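Local coordinates for cleavage stimulation factor 77 (Encephalitozoon cuniculi, PDB 2UY1), which probably binds mRNA and takes part in messenger RNA 3'-end cleavage in the nucleus, as a helical-repeat protein of the Suppressor of forked family, at residues C325-Y330 against N341-G346; E359-L364 against E371-L376. All blocks are in the same frame, centred on the assembly; numbering follows the deposited sequence.

Contact 1 of 2, residues C325-Y330 against N341-G346; sequences CAFIEY and NIFSSG
A326 and I342 bring the two helices together: their CA atoms are 5.6 Å apart and CB of A326 lies 4.0 Å from CB of I342. The axes run almost exactly antiparallel, at 172°, and approach to 9.3 Å. Alanine suits the near point because its single methyl is a low bump, and two residues of helix 337-349 close over it. F343 lays a ring face on it, a CH-pi contact with the A326 CB atom 4.0 Å from the centroid of the F343 ring and closest to the F343 CE1 and CD1 atoms. I342 takes the other share with its branched side chain. Its CG2, anti to the backbone N, settles against the N of A326 and the CB of C325, while CD1, on the other branch, reaches toward the E329 end of segment 325-330, to the CG of E329 at 3.7 Å and to the carbonyl O of C325. Beta-branching thus lets one residue fill the shallow hollow between C325, A326 and E329. E329 turns only its aliphatic part to the isoleucine, crossing it at about a right angle; its carboxylate forms a salt bridge with R306 on helix 302-311. Beyond the alanine, F327 brings CE1 to the rim of the F343 ring, 3.8 Å from F343 CZ, so F343 has A326 CB over one face and F327 CE1 near its plane. No hydrogen bond joins the two segments; the contact is apolar packing and one CH-pi contact, with five of the six touching residues buried. This is an antiparallel helical hairpin of consecutive helices, consistent with the all-helical architecture of the TPR clan, to which the Suppressor of forked family belongs.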
loop_
_atom_site.group_PDB
_atom_site.type_symbol
_atom_site.label_atom_id
_atom_site.label_comp_id
_atom_site.label_asym_id
_atom_site.label_seq_id
_atom_site.Cartn_x
_atom_site.Cartn_y
_atom_site.Cartn_z
ATOM N N CYS B 325 5.721 -19.337 14.572
ATOM C CA CYS B 325 5.356 -20.098 15.812
ATOM C C CYS B 325 4.527 -19.290 16.767
ATOM O O CYS B 325 3.722 -19.862 17.531
ATOM C CB CYS B 325 6.589 -20.582 16.593
ATOM S SG CYS B 325 7.433 -21.952 15.742
ATOM N N ALA B 326 4.802 -17.983 16.828
ATOM C CA ALA B 326 4.025 -17.096 17.725
ATOM C C ALA B 326 2.561 -17.005 17.250
ATOM O O ALA B 326 1.574 -17.042 18.053
ATOM C CB ALA B 326 4.676 -15.730 17.810
ATOM N N PHE B 327 2.415 -16.935 15.930
ATOM C CA PHE B 327 1.094 -16.895 15.326
ATOM C C PHE B 327 0.370 -18.238 15.486
ATOM O O PHE B 327 -0.793 -18.277 15.674
ATOM C CB PHE B 327 1.161 -16.618 13.843
ATOM C CG PHE B 327 1.513 -15.192 13.438
ATOM C CD1 PHE B 327 1.439 -14.104 14.310
ATOM C CD2 PHE B 327 1.810 -14.950 12.081
ATOM C CE1 PHE B 327 1.713 -12.806 13.864
ATOM C CE2 PHE B 327 2.101 -13.634 11.623
ATOM C CZ PHE B 327 2.088 -12.574 12.522
ATOM N N ILE B 328 1.020 -19.360 15.260
ATOM C CA ILE B 328 0.312 -20.609 15.587
ATOM C C ILE B 328 -0.136 -20.643 17.073
ATOM O O ILE B 328 -1.186 -21.172 17.360
ATOM C CB ILE B 328 1.197 -21.830 15.418
ATOM C CG1 ILE B 328 1.664 -22.019 13.960
ATOM C CG2 ILE B 328 0.493 -23.041 16.023
ATOM C CD1 ILE B 328 0.576 -22.048 12.931
ATOM N N GLU B 329 0.683 -20.134 17.979
ATOM C CA GLU B 329 0.424 -20.352 19.371
ATOM C C GLU B 329 -0.726 -19.468 19.700
ATOM O O GLU B 329 -1.630 -19.894 20.360
ATOM C CB GLU B 329 1.618 -20.068 20.288
ATOM C CG GLU B 329 2.678 -21.145 20.261
ATOM C CD GLU B 329 2.330 -22.415 21.103
ATOM O OE1 GLU B 329 1.326 -22.471 21.851
ATOM O OE2 GLU B 329 3.126 -23.371 21.020
ATOM N N TYR B 330 -0.722 -18.237 19.189
ATOM C CA TYR B 330 -1.894 -17.352 19.412
ATOM C C TYR B 330 -3.237 -17.923 18.865
ATOM O O TYR B 330 -4.185 -18.064 19.612
ATOM C CB TYR B 330 -1.663 -15.919 18.890
ATOM C CG TYR B 330 -2.853 -15.061 19.192
ATOM C CD1 TYR B 330 -3.204 -14.803 20.524
ATOM C CD2 TYR B 330 -3.689 -14.590 18.172
ATOM C CE1 TYR B 330 -4.352 -14.043 20.853
ATOM C CE2 TYR B 330 -4.853 -13.809 18.495
ATOM C CZ TYR B 330 -5.156 -13.573 19.840
ATOM O OH TYR B 330 -6.254 -12.800 20.204
ATOM N N ASN B 341 6.447 -14.179 24.240
ATOM C CA ASN B 341 7.713 -14.793 24.566
ATOM C C ASN B 341 8.427 -15.347 23.364
ATOM O O ASN B 341 9.608 -15.189 23.279
ATOM C CB ASN B 341 7.580 -15.759 25.758
ATOM C CG ASN B 341 7.190 -15.001 27.031
ATOM O OD1 ASN B 341 7.957 -14.907 27.961
ATOM N ND2 ASN B 341 6.023 -14.380 27.025
ATOM N N ILE B 342 7.698 -15.907 22.403
ATOM C CA ILE B 342 8.341 -16.388 21.164
ATOM C C ILE B 342 8.888 -15.238 20.317
ATOM O O ILE B 342 10.014 -15.302 19.814
ATOM C CB ILE B 342 7.364 -17.296 20.363
ATOM C CG1 ILE B 342 6.906 -18.454 21.240
ATOM C CG2 ILE B 342 7.976 -17.715 19.064
ATOM C CD1 ILE B 342 5.868 -19.354 20.665
ATOM N N PHE B 343 8.103 -14.163 20.180
ATOM C CA PHE B 343 8.565 -12.943 19.466
ATOM C C PHE B 343 9.799 -12.334 20.168
ATOM O O PHE B 343 10.744 -11.912 19.497
ATOM C CB PHE B 343 7.476 -11.872 19.480
ATOM C CG PHE B 343 6.486 -11.915 18.330
ATOM C CD1 PHE B 343 5.146 -12.112 18.594
ATOM C CD2 PHE B 343 6.870 -11.596 17.022
ATOM C CE1 PHE B 343 4.214 -12.140 17.547
ATOM C CE2 PHE B 343 5.922 -11.589 15.960
ATOM C CZ PHE B 343 4.589 -11.877 16.232
ATOM N N SER B 344 9.745 -12.264 21.504
ATOM C CA SER B 344 10.821 -11.719 22.357
ATOM C C SER B 344 12.119 -12.525 22.182
ATOM O O SER B 344 13.156 -11.929 21.870
ATOM C CB SER B 344 10.387 -11.703 23.836
ATOM O OG SER B 344 9.304 -10.791 24.086
ATOM N N SER B 345 12.060 -13.849 22.341
ATOM C CA SER B 345 13.192 -14.781 21.994
ATOM C C SER B 345 13.773 -14.548 20.649
ATOM O O SER B 345 14.984 -14.482 20.493
ATOM C CB SER B 345 12.705 -16.200 21.949
ATOM O OG SER B 345 12.235 -16.534 23.210
ATOM N N GLY B 346 12.906 -14.463 19.646
ATOM C CA GLY B 346 13.347 -14.237 18.303
ATOM C C GLY B 346 14.061 -12.940 18.107
ATOM O O GLY B 346 14.930 -12.866 17.291
#

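Contact 2 of 2, residues E359-L364 against E371-L376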
loop_
_atom_site.group_PDB
_atom_site.type_symbol
_atom_site.label_atom_id
_atom_site.label_comp_id
_atom_site.label_asym_id
_atom_site.label_seq_id
_atom_site.Cartn_x
_atom_site.Cartn_y
_atom_site.Cartn_z
ATOM N N GLU B 359 6.431 -6.790 12.920
ATOM C CA GLU B 359 5.411 -7.808 13.003
ATOM C C GLU B 359 5.064 -8.065 14.439
ATOM O O GLU B 359 3.944 -8.385 14.661
ATOM C CB GLU B 359 5.833 -9.132 12.339
ATOM C CG GLU B 359 5.926 -9.135 10.805
ATOM C CD GLU B 359 4.588 -8.927 10.084
ATOM O OE1 GLU B 359 3.588 -9.417 10.611
ATOM O OE2 GLU B 359 4.533 -8.274 8.998
ATOM N N PHE B 360 6.025 -7.934 15.375
ATOM C CA PHE B 360 5.776 -8.060 16.836
ATOM C C PHE B 360 4.922 -6.881 17.320
ATOM O O PHE B 360 3.988 -7.099 18.032
ATOM C CB PHE B 360 7.100 -8.013 17.620
ATOM C CG PHE B 360 7.020 -8.403 19.103
ATOM C CD1 PHE B 360 5.874 -8.897 19.680
ATOM C CD2 PHE B 360 8.185 -8.310 19.910
ATOM C CE1 PHE B 360 5.825 -9.260 21.016
ATOM C CE2 PHE B 360 8.145 -8.653 21.231
ATOM C CZ PHE B 360 6.970 -9.105 21.802
ATOM N N PHE B 361 5.298 -5.651 16.992
ATOM C CA PHE B 361 4.525 -4.521 17.443
ATOM C C PHE B 361 3.117 -4.555 16.919
ATOM O O PHE B 361 2.186 -4.321 17.671
ATOM C CB PHE B 361 5.213 -3.188 17.155
ATOM C CG PHE B 361 4.312 -1.994 17.417
ATOM C CD1 PHE B 361 3.934 -1.666 18.750
ATOM C CD2 PHE B 361 3.792 -1.257 16.350
ATOM C CE1 PHE B 361 3.027 -0.592 19.036
ATOM C CE2 PHE B 361 2.897 -0.155 16.621
ATOM C CZ PHE B 361 2.551 0.154 18.005
ATOM N N LEU B 362 2.943 -4.864 15.653
ATOM C CA LEU B 362 1.617 -4.723 15.009
ATOM C C LEU B 362 0.704 -5.862 15.413
ATOM O O LEU B 362 -0.523 -5.729 15.476
ATOM C CB LEU B 362 1.717 -4.668 13.489
ATOM C CG LEU B 362 2.390 -3.426 12.863
ATOM C CD1 LEU B 362 2.521 -3.648 11.381
ATOM C CD2 LEU B 362 1.667 -2.046 13.141
ATOM N N PHE B 363 1.333 -7.008 15.683
ATOM C CA PHE B 363 0.640 -8.141 16.276
ATOM C C PHE B 363 0.146 -7.721 17.658
ATOM O O PHE B 363 -0.965 -7.991 18.036
ATOM C CB PHE B 363 1.595 -9.331 16.472
ATOM C CG PHE B 363 1.014 -10.420 17.345
ATOM C CD1 PHE B 363 0.037 -11.304 16.839
ATOM C CD2 PHE B 363 1.450 -10.597 18.642
ATOM C CE1 PHE B 363 -0.510 -12.322 17.664
ATOM C CE2 PHE B 363 0.892 -11.594 19.482
ATOM C CZ PHE B 363 -0.096 -12.451 18.993
ATOM N N LEU B 364 0.985 -7.136 18.492
ATOM C CA LEU B 364 0.430 -6.812 19.842
ATOM C C LEU B 364 -0.718 -5.752 19.748
ATOM O O LEU B 364 -1.701 -5.757 20.487
ATOM C CB LEU B 364 1.562 -6.293 20.746
ATOM C CG LEU B 364 2.625 -7.331 21.154
ATOM C CD1 LEU B 364 3.736 -6.639 21.946
ATOM C CD2 LEU B 364 2.002 -8.467 22.009
ATOM N N GLU B 371 -1.001 -2.474 26.611
ATOM C CA GLU B 371 0.054 -2.175 27.530
ATOM C C GLU B 371 1.392 -2.742 27.075
ATOM O O GLU B 371 2.414 -2.062 27.153
ATOM C CB GLU B 371 -0.316 -2.730 28.927
ATOM C CG GLU B 371 -1.624 -2.148 29.511
ATOM C CD GLU B 371 -1.435 -0.729 30.073
ATOM O OE1 GLU B 371 -0.886 -0.639 31.207
ATOM O OE2 GLU B 371 -1.815 0.283 29.370
ATOM N N ASN B 372 1.396 -3.985 26.605
ATOM C CA ASN B 372 2.593 -4.567 26.035
ATOM C C ASN B 372 3.056 -3.924 24.748
ATOM O O ASN B 372 4.267 -3.736 24.555
ATOM C CB ASN B 372 2.449 -6.082 25.842
ATOM C CG ASN B 372 2.461 -6.801 27.157
ATOM O OD1 ASN B 372 3.175 -6.212 28.160
ATOM N ND2 ASN B 372 1.838 -7.850 27.296
ATOM N N ALA B 373 2.086 -3.631 23.881
ATOM C CA ALA B 373 2.362 -2.942 22.637
ATOM C C ALA B 373 3.105 -1.658 22.926
ATOM O O ALA B 373 4.140 -1.381 22.298
ATOM C CB ALA B 373 1.042 -2.686 21.822
ATOM N N ARG B 374 2.608 -0.873 23.873
ATOM C CA ARG B 374 3.168 0.452 24.147
ATOM C C ARG B 374 4.584 0.398 24.723
ATOM O O ARG B 374 5.461 1.151 24.286
ATOM C CB ARG B 374 2.278 1.260 25.084
ATOM C CG ARG B 374 0.987 1.758 24.492
ATOM C CD ARG B 374 0.166 2.297 25.667
ATOM N NE ARG B 374 -1.099 2.930 25.291
ATOM C CZ ARG B 374 -1.222 4.020 24.541
ATOM N NH1 ARG B 374 -0.161 4.619 24.020
ATOM N NH2 ARG B 374 -2.422 4.518 24.294
ATOM N N ALA B 375 4.797 -0.510 25.669
ATOM C CA ALA B 375 6.143 -0.776 26.213
ATOM C C ALA B 375 7.151 -1.246 25.178
ATOM O O ALA B 375 8.335 -0.876 25.241
ATOM C CB ALA B 375 6.056 -1.798 27.339
ATOM N N LEU B 376 6.705 -2.089 24.242
ATOM C CA LEU B 376 7.600 -2.558 23.183
ATOM C C LEU B 376 7.998 -1.393 22.226
ATOM O O LEU B 376 9.205 -1.220 21.909
ATOM C CB LEU B 376 7.005 -3.759 22.428
ATOM C CG LEU B 376 7.830 -4.293 21.257
ATOM C CD1 LEU B 376 9.153 -5.020 21.771
ATOM C CD2 LEU B 376 6.995 -5.172 20.302
#
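The segments 359-364 and 371-376 run antiparallel with a marked splay, their axes at 152° and 8.8 Å apart at closest approach, and the CA atoms of L364 and A373 stand 5.1 Å from each other. L376 supplies the largest share of the buried surface. Its chi1 of 177° sends CG out anti to the backbone N, and chi2 near 70° then turns the methyls. The fork lets both meet F360: L376 CD2 sits over one ring face, 3.6 Å from the F360 ring centroid and offset toward the rim, nearest F360 CG and F360 CD2, while L376 CD1 meets F360 CE2 and F360 CD2. L376 CD2 alone also reaches L364 CD1, at 3.9 Å, and F361 CB; L364 and L376 cross at about a right angle. Near the closest backbone approach, a small residue is again useful: CB of A373 packs 3.8 Å from CB of L364, and F361 brings CE1 to 4.0 Å from that same A373 CB. The carbonyl O of A373 lies at the edge of the F361 ring, in its plane, 3.5 Å from F361 CE1, where the slightly positive aromatic hydrogens make a favourable neighbour for oxygen. N372 meets L364 CD1 with its backbone O and its CB; its side-chain ND2 is hydrogen-bonded to D369 OD2, in the turn between the helices. Helix 354-367 packs on 337-349 through F360 and F363, on 384-397 through F361 and L362, and on 319-333 through E359; R374 separately joins helix 370-379 to 384-397 by a salt bridge to E394.

How the contacts relate
Contact 1 comes wholly earlier in the chain than contact 2, and their centres are 12 Å apart. The four helices, 319-333, 337-349, 354-367 and 370-379, follow one another, with contact 1 joining the first two and contact 2 the last two. The middle pair, 337-349 and 354-367, ties the contacts together: CG of F343 lies 3.4 Å from CD1 of F360, their rings nearly parallel with planes at about 10°, and F363 also touches both F343 and F327. F327, F343, F360 and F363 thus form a continuous run of touching aromatic side chains from the first pair of helices to helix 354-367, consistent with an all-helical protein whose successive antiparallel pairs pack side by side.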